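Local coordinates for protein rutinosidase (Aspergillus niger, PDB 6I1A) that cleaves rutinosides and is a secreted glycoside hydrolase of family 5, probably also acting on beta-1,3-glucan from its non-reducing ends, at residues S39-K44 / W53-H58. Numbering follows the deposited sequence.
Sequences SLFWDK and WGLCEH. With NAG (2-acetamido-2-deoxy-beta-D-glucopyranose), chain G; EDO (1,2-ethanediol), chain M.
Trp42 and Leu55 mark the closest approach of two short helical segments, 39-44 and 53-58, with CA atoms 8.2 Å apart. The gap is bridged by side chains. Leu55 reaches across with one methyl, CD1, its CG lying anti to the backbone N (chi1 175°). This methyl sits over one face of the Trp42 indole, a CH-pi contact 3.9 Å from Leu55 CD1 to the centroid of the six-membered ring. It lies 17° off the ring normal, and its nearest ring atom is Trp42 CZ3, 3.7 Å from Leu55 CD1. The same methyl also meets the Phe41 ring, with Leu55 CD1 4.0 Å from Phe41 CE2. CD1 of Leu55 thus sits in the corner formed by two aromatic side chains that follow each other in the helix. Trp42 NE1 donates to the carbonyl of Ala49, in the loop between the two helices. Phe41 continues onto helix 63-73, where it packs on Val66 and Leu67 and makes a cation-pi contact with Arg70. A water provides a polar link: it donates to Lys44 O at 3.1 Å and lies in the ring plane of His58, 2.6 Å from NE2. No direct hydrogen bond joins the segments. Their contact, 144 Å² in all, rests on apolar packing and one water link, while Ala49 and helix 63-73 also fix the rings, on the periphery of the TIM-barrel enzyme.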
# COMPACT_ATOMS: atom_id res chain seq x y z
N SER A 39 -14.66 -15.04 22.19
CA SER A 39 -13.93 -16.34 22.23
C SER A 39 -14.77 -17.40 22.97
O SER A 39 -14.69 -18.52 22.52
CB SER A 39 -12.57 -16.15 22.94
OG SER A 39 -11.81 -15.17 22.25
N LEU A 40 -15.47 -17.02 24.02
CA LEU A 40 -16.23 -18.03 24.82
C LEU A 40 -17.35 -18.57 23.94
O LEU A 40 -17.45 -19.80 23.79
CB LEU A 40 -16.79 -17.39 26.08
CG LEU A 40 -17.66 -18.30 26.94
CD1 LEU A 40 -16.93 -19.61 27.24
CD2 LEU A 40 -18.02 -17.58 28.23
N PHE A 41 -17.98 -17.67 23.21
CA PHE A 41 -19.08 -18.12 22.30
C PHE A 41 -18.51 -19.09 21.29
O PHE A 41 -19.11 -20.15 21.02
CB PHE A 41 -19.73 -16.88 21.69
CG PHE A 41 -20.79 -17.24 20.70
CD1 PHE A 41 -22.03 -17.66 21.16
CD2 PHE A 41 -20.58 -17.13 19.34
CE1 PHE A 41 -23.03 -17.97 20.23
CE2 PHE A 41 -21.58 -17.48 18.43
CZ PHE A 41 -22.79 -17.94 18.89
N TRP A 42 -17.49 -18.70 20.56
CA TRP A 42 -16.92 -19.49 19.46
C TRP A 42 -16.40 -20.82 19.97
O TRP A 42 -16.59 -21.89 19.34
CB TRP A 42 -15.86 -18.73 18.67
CG TRP A 42 -15.77 -19.21 17.27
CD1 TRP A 42 -14.95 -20.12 16.70
CD2 TRP A 42 -16.70 -18.82 16.22
NE1 TRP A 42 -15.23 -20.30 15.37
CE2 TRP A 42 -16.34 -19.52 15.07
CE3 TRP A 42 -17.75 -17.90 16.17
CZ2 TRP A 42 -16.97 -19.30 13.84
CZ3 TRP A 42 -18.40 -17.70 14.96
CH2 TRP A 42 -18.01 -18.41 13.83
N ASP A 43 -15.68 -20.78 21.10
CA ASP A 43 -15.08 -22.04 21.61
C ASP A 43 -16.19 -22.99 22.04
O ASP A 43 -16.01 -24.21 21.81
CB ASP A 43 -14.16 -21.71 22.78
CG ASP A 43 -12.89 -21.00 22.41
OD1 ASP A 43 -12.62 -20.82 21.21
OD2 ASP A 43 -12.17 -20.59 23.37
N LYS A 44 -17.25 -22.50 22.64
CA LYS A 44 -18.39 -23.34 23.11
C LYS A 44 -19.20 -23.91 21.93
O LYS A 44 -19.60 -25.09 21.99
CB LYS A 44 -19.31 -22.56 24.03
CG LYS A 44 -20.38 -23.38 24.73
CD LYS A 44 -20.99 -22.61 25.85
CE LYS A 44 -22.12 -23.37 26.50
NZ LYS A 44 -23.10 -22.43 27.08
N TRP A 53 -21.37 -19.98 8.96
CA TRP A 53 -21.94 -21.09 8.13
C TRP A 53 -21.65 -22.44 8.80
O TRP A 53 -22.58 -23.21 9.10
CB TRP A 53 -21.36 -21.00 6.73
CG TRP A 53 -21.90 -22.01 5.76
CD1 TRP A 53 -21.58 -23.34 5.70
CD2 TRP A 53 -22.73 -21.75 4.60
NE1 TRP A 53 -22.20 -23.93 4.61
CE2 TRP A 53 -22.90 -22.98 3.92
CE3 TRP A 53 -23.37 -20.61 4.10
CZ2 TRP A 53 -23.69 -23.09 2.78
CZ3 TRP A 53 -24.10 -20.71 2.94
CH2 TRP A 53 -24.26 -21.93 2.30
N GLY A 54 -20.39 -22.72 9.09
CA GLY A 54 -19.99 -24.02 9.68
C GLY A 54 -20.41 -24.12 11.13
O GLY A 54 -20.70 -25.24 11.59
N LEU A 55 -20.40 -23.05 11.90
CA LEU A 55 -20.95 -23.06 13.29
C LEU A 55 -22.42 -23.50 13.26
O LEU A 55 -22.84 -24.38 14.07
CB LEU A 55 -20.78 -21.68 13.92
CG LEU A 55 -21.40 -21.50 15.29
CD1 LEU A 55 -20.52 -20.55 16.13
CD2 LEU A 55 -22.81 -21.01 15.23
N CYS A 56 -23.19 -22.98 12.33
CA CYS A 56 -24.63 -23.32 12.26
C CYS A 56 -24.78 -24.77 11.81
O CYS A 56 -25.63 -25.49 12.42
CB CYS A 56 -25.32 -22.37 11.30
SG CYS A 56 -27.11 -22.31 11.47
N GLU A 57 -24.01 -25.19 10.82
CA GLU A 57 -24.02 -26.60 10.37
C GLU A 57 -23.68 -27.50 11.57
O GLU A 57 -24.38 -28.54 11.81
CB GLU A 57 -23.04 -26.81 9.24
CG GLU A 57 -22.96 -28.26 8.74
CD GLU A 57 -22.40 -28.46 7.36
OE1 GLU A 57 -21.87 -27.53 6.81
OE2 GLU A 57 -22.52 -29.58 6.83
N HIS A 58 -22.64 -27.16 12.32
CA HIS A 58 -22.22 -28.01 13.46
C HIS A 58 -23.32 -28.12 14.49
O HIS A 58 -23.52 -29.25 15.06
CB HIS A 58 -20.98 -27.34 14.10
CG HIS A 58 -20.63 -27.86 15.46
ND1 HIS A 58 -20.23 -29.20 15.64
CD2 HIS A 58 -20.71 -27.32 16.67
CE1 HIS A 58 -20.02 -29.39 16.95
NE2 HIS A 58 -20.30 -28.27 17.61
C1 NAG G . -9.94 -16.89 26.09
C2 NAG G . -9.02 -17.59 27.10
C3 NAG G . -9.36 -19.06 27.15
C4 NAG G . -10.80 -19.23 27.49
C5 NAG G . -11.57 -18.52 26.38
C6 NAG G . -13.07 -18.61 26.49
C7 NAG G . -6.85 -16.46 27.16
C8 NAG G . -7.30 -15.82 28.43
N2 NAG G . -7.62 -17.43 26.61
O3 NAG G . -8.50 -19.67 28.12
O4 NAG G . -11.18 -20.66 27.44
O5 NAG G . -11.23 -17.12 26.52
O6 NAG G . -13.47 -18.19 27.80
O7 NAG G . -5.85 -16.03 26.59
C1 EDO M . -11.80 -18.06 19.08
O1 EDO M . -11.62 -18.31 20.47
C2 EDO M . -11.19 -16.75 18.75
O2 EDO M . -11.60 -15.64 19.52
O HOH W 1 -19.74 -27.49 20.05